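Local coordinates for pseudoaglycone deacetylase Dbv21 (Actinoplanes teichomyceticus, PDB 3DFI), which probably removes an acetyl group from a sugar-bearing precursor of the glycopeptide antibiotic A40926, as a zinc-binding hydrolase of the PIG-L family, at residues Leu181-Pro186 and Asp245-Asn250. Sequence-based numbering, arbitrary orientation.
Sequences LWQDLP and DEHARN
At the edge of the His247 imidazole sits the side-chain amide of Gln183, its OE1 and CD close to the ring plane; Leu185 comes in obliquely, CD2 lying 3.8 Å from His247 CD2. The amide and ring planes are turned 56° apart, so the two flat groups meet neither coplanar nor stacked. Their one hydrogen bond runs from His247 NE2 to Gln183 OE1, 2.7 Å long and nearly straight at the hydrogen (166°). It leaves the imidazole almost in plane but reaches the oxygen from above the carbonyl plane, well away from the lone-pair directions.

The two side chains reach for each other from opposite directions. Gln183 is stretched out: its first torsion (chi1 -172°) sets CG opposite the backbone N and the chain is extended beyond it, which carries the amide away from the end of strand 179-182. His247 CG is likewise opposite its own backbone N, which points the ring from helix 240-251 toward the amide. Leu185 CD2 also lies 4.0 Å from His247 NE2, putting a methyl beside the donor.

This small contact ties helix 240-251 to the loop that follows strand 179-182 of the mixed sheet. The same loop carries Asp184, whose OD2 is hydrogen-bonded to ND1 of the zinc ligand His161, a second-shell position, while the side chain of Leu185 stays about 10 Å from the zinc ion. Donation from NE2 means that this nitrogen carries a hydrogen; the uncharged amide oxygen accepts the hydrogen bond, so helix and loop are joined here without a salt bridge.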
ATOM      1  N   LEU A 181       6.786  -8.519  -1.207  1.00 49.93           N
ATOM      2  CA  LEU A 181       6.847  -7.112  -1.485  1.00 48.47           C
ATOM      3  C   LEU A 181       6.127  -6.918  -2.800  1.00 48.37           C
ATOM      4  O   LEU A 181       6.414  -7.615  -3.782  1.00 48.00           O
ATOM      5  CB  LEU A 181       8.307  -6.645  -1.566  1.00 48.27           C
ATOM      6  CG  LEU A 181       9.146  -6.788  -0.276  1.00 48.49           C
ATOM      7  CD1 LEU A 181      10.509  -6.183  -0.437  1.00 48.06           C
ATOM      8  CD2 LEU A 181       8.433  -6.173   0.943  1.00 49.21           C
ATOM      9  N   TRP A 182       5.187  -5.969  -2.820  1.00 48.16           N
ATOM     10  CA  TRP A 182       4.424  -5.673  -4.029  1.00 47.22           C
ATOM     11  C   TRP A 182       5.018  -4.574  -4.921  1.00 47.19           C
ATOM     12  O   TRP A 182       5.790  -3.740  -4.468  1.00 47.13           O
ATOM     13  CB  TRP A 182       2.964  -5.358  -3.697  1.00 47.18           C
ATOM     14  CG  TRP A 182       2.684  -3.997  -3.014  1.00 47.99           C
ATOM     15  CD1 TRP A 182       2.965  -2.736  -3.505  1.00 48.78           C
ATOM     16  CD2 TRP A 182       2.033  -3.789  -1.739  1.00 48.97           C
ATOM     17  NE1 TRP A 182       2.522  -1.767  -2.608  1.00 48.74           N
ATOM     18  CE2 TRP A 182       1.950  -2.384  -1.525  1.00 49.36           C
ATOM     19  CE3 TRP A 182       1.517  -4.659  -0.753  1.00 48.78           C
ATOM     20  CZ2 TRP A 182       1.375  -1.828  -0.359  1.00 49.34           C
ATOM     21  CZ3 TRP A 182       0.924  -4.107   0.385  1.00 47.99           C
ATOM     22  CH2 TRP A 182       0.879  -2.703   0.583  1.00 48.59           C
ATOM     23  N   GLN A 183       4.623  -4.585  -6.191  1.00 46.78           N
ATOM     24  CA  GLN A 183       5.028  -3.577  -7.160  1.00 46.78           C
ATOM     25  C   GLN A 183       4.098  -2.376  -6.970  1.00 46.99           C
ATOM     26  O   GLN A 183       2.886  -2.491  -7.260  1.00 47.20           O
ATOM     27  CB  GLN A 183       4.842  -4.158  -8.560  1.00 47.26           C
ATOM     28  CG  GLN A 183       5.388  -3.337  -9.736  1.00 46.59           C
ATOM     29  CD  GLN A 183       5.015  -3.942 -11.073  1.00 47.23           C
ATOM     30  OE1 GLN A 183       3.807  -4.154 -11.305  1.00 50.16           O
ATOM     31  NE2 GLN A 183       5.921  -4.201 -11.897  1.00 47.20           N
ATOM     32  N   ASP A 184       4.655  -1.248  -6.510  1.00 46.05           N
ATOM     33  CA  ASP A 184       3.875  -0.033  -6.176  1.00 47.62           C
ATOM     34  C   ASP A 184       3.161   0.470  -7.419  1.00 47.16           C
ATOM     35  O   ASP A 184       3.796   0.609  -8.441  1.00 47.25           O
ATOM     36  CB  ASP A 184       4.810   1.074  -5.651  1.00 46.85           C
ATOM     37  CG  ASP A 184       5.701   0.598  -4.469  1.00 50.62           C
ATOM     38  OD1 ASP A 184       6.523  -0.357  -4.642  1.00 48.03           O
ATOM     39  OD2 ASP A 184       5.566   1.190  -3.376  1.00 51.29           O
ATOM     40  N   LEU A 185       1.860   0.777  -7.321  1.00 47.92           N
ATOM     41  CA  LEU A 185       1.116   1.269  -8.490  1.00 47.73           C
ATOM     42  C   LEU A 185       0.458   2.612  -8.159  1.00 48.08           C
ATOM     43  O   LEU A 185       0.103   2.838  -7.032  1.00 47.17           O
ATOM     44  CB  LEU A 185       0.083   0.234  -8.959  1.00 46.96           C
ATOM     45  CG  LEU A 185       0.643  -1.029  -9.636  1.00 49.26           C
ATOM     46  CD1 LEU A 185      -0.433  -2.114  -9.829  1.00 48.75           C
ATOM     47  CD2 LEU A 185       1.350  -0.671 -10.963  1.00 44.31           C
ATOM     48  N   PRO A 186       0.277   3.491  -9.157  1.00 48.21           N
ATOM     49  CA  PRO A 186       0.581   3.308 -10.578  1.00 48.68           C
ATOM     50  C   PRO A 186       2.046   3.550 -10.921  1.00 49.47           C
ATOM     51  O   PRO A 186       2.447   3.405 -12.077  1.00 49.24           O
ATOM     52  CB  PRO A 186      -0.274   4.392 -11.252  1.00 48.14           C
ATOM     53  CG  PRO A 186      -0.349   5.500 -10.236  1.00 48.08           C
ATOM     54  CD  PRO A 186      -0.325   4.814  -8.881  1.00 48.14           C
ATOM     55  N   ASP A 245      -4.733  -1.446 -16.585  1.00 50.73           N
ATOM     56  CA  ASP A 245      -5.095  -2.589 -17.429  1.00 51.76           C
ATOM     57  C   ASP A 245      -4.003  -2.922 -18.426  1.00 51.82           C
ATOM     58  O   ASP A 245      -3.730  -4.103 -18.699  1.00 51.56           O
ATOM     59  CB  ASP A 245      -6.382  -2.287 -18.220  1.00 52.14           C
ATOM     60  CG  ASP A 245      -7.635  -2.643 -17.454  1.00 53.56           C
ATOM     61  OD1 ASP A 245      -7.543  -3.448 -16.492  1.00 56.61           O
ATOM     62  OD2 ASP A 245      -8.709  -2.128 -17.816  1.00 53.56           O
ATOM     63  N   GLU A 246      -3.418  -1.869 -18.998  1.00 52.38           N
ATOM     64  CA  GLU A 246      -2.322  -1.993 -19.958  1.00 53.56           C
ATOM     65  C   GLU A 246      -1.076  -2.547 -19.273  1.00 53.29           C
ATOM     66  O   GLU A 246      -0.417  -3.430 -19.828  1.00 53.67           O
ATOM     67  CB  GLU A 246      -2.008  -0.642 -20.587  1.00 53.09           C
ATOM     68  CG  GLU A 246      -0.714  -0.609 -21.399  1.00 55.52           C
ATOM     69  CD  GLU A 246      -0.365   0.789 -21.887  1.00 55.79           C
ATOM     70  OE1 GLU A 246      -0.524   1.764 -21.109  1.00 58.98           O
ATOM     71  OE2 GLU A 246       0.071   0.912 -23.049  1.00 59.55           O
ATOM     72  N   HIS A 247      -0.756  -2.020 -18.086  1.00 52.94           N
ATOM     73  CA  HIS A 247       0.393  -2.500 -17.302  1.00 53.00           C
ATOM     74  C   HIS A 247       0.293  -4.010 -17.050  1.00 53.18           C
ATOM     75  O   HIS A 247       1.265  -4.750 -17.420  1.00 52.93           O
ATOM     76  CB  HIS A 247       0.530  -1.748 -15.961  1.00 52.52           C
ATOM     77  CG  HIS A 247       1.704  -2.207 -15.137  1.00 52.09           C
ATOM     78  ND1 HIS A 247       3.010  -1.917 -15.476  1.00 49.89           N
ATOM     79  CD2 HIS A 247       1.765  -2.946 -14.001  1.00 50.58           C
ATOM     80  CE1 HIS A 247       3.824  -2.467 -14.592  1.00 51.16           C
ATOM     81  NE2 HIS A 247       3.094  -3.085 -13.679  1.00 51.47           N
ATOM     82  N   ALA A 248      -0.906  -4.442 -16.431  1.00 54.10           N
ATOM     83  CA  ALA A 248      -1.210  -5.853 -16.192  1.00 54.77           C
ATOM     84  C   ALA A 248      -1.078  -6.671 -17.472  1.00 55.69           C
ATOM     85  O   ALA A 248      -0.487  -7.766 -17.477  1.00 55.43           O
ATOM     86  CB  ALA A 248      -2.619  -5.982 -15.640  1.00 54.92           C
ATOM     87  N   ARG A 249      -1.630  -6.122 -18.552  1.00 56.18           N
ATOM     88  CA  ARG A 249      -1.597  -6.746 -19.870  1.00 57.28           C
ATOM     89  C   ARG A 249      -0.165  -6.981 -20.362  1.00 57.36           C
ATOM     90  O   ARG A 249       0.134  -8.074 -20.861  1.00 57.44           O
ATOM     91  CB  ARG A 249      -2.391  -5.890 -20.867  1.00 57.17           C
ATOM     92  CG  ARG A 249      -2.453  -6.398 -22.311  1.00 60.11           C
ATOM     93  CD  ARG A 249      -1.311  -5.805 -23.164  1.00 62.98           C
ATOM     94  NE  ARG A 249      -1.779  -5.471 -24.514  1.00 63.80           N
ATOM     95  CZ  ARG A 249      -1.626  -6.257 -25.593  1.00 65.34           C
ATOM     96  NH1 ARG A 249      -0.957  -7.416 -25.450  1.00 65.51           N
ATOM     97  NH2 ARG A 249      -2.099  -5.850 -26.776  1.00 63.95           N
ATOM     98  N   ASN A 250       0.713  -5.945 -20.230  1.00 57.74           N
ATOM     99  CA  ASN A 250       2.115  -6.054 -20.653  1.00 58.47           C
ATOM    100  C   ASN A 250       2.815  -7.236 -19.997  1.00 59.06           C
ATOM    101  O   ASN A 250       3.617  -7.901 -20.642  1.00 59.20           O
ATOM    102  CB  ASN A 250       2.907  -4.773 -20.343  1.00 58.66           C
ATOM    103  CG  ASN A 250       2.545  -3.586 -21.258  1.00 59.23           C
ATOM    104  OD1 ASN A 250       1.976  -3.741 -22.363  1.00 58.21           O
ATOM    105  ND2 ASN A 250       2.894  -2.386 -20.784  1.00 60.28           N
TER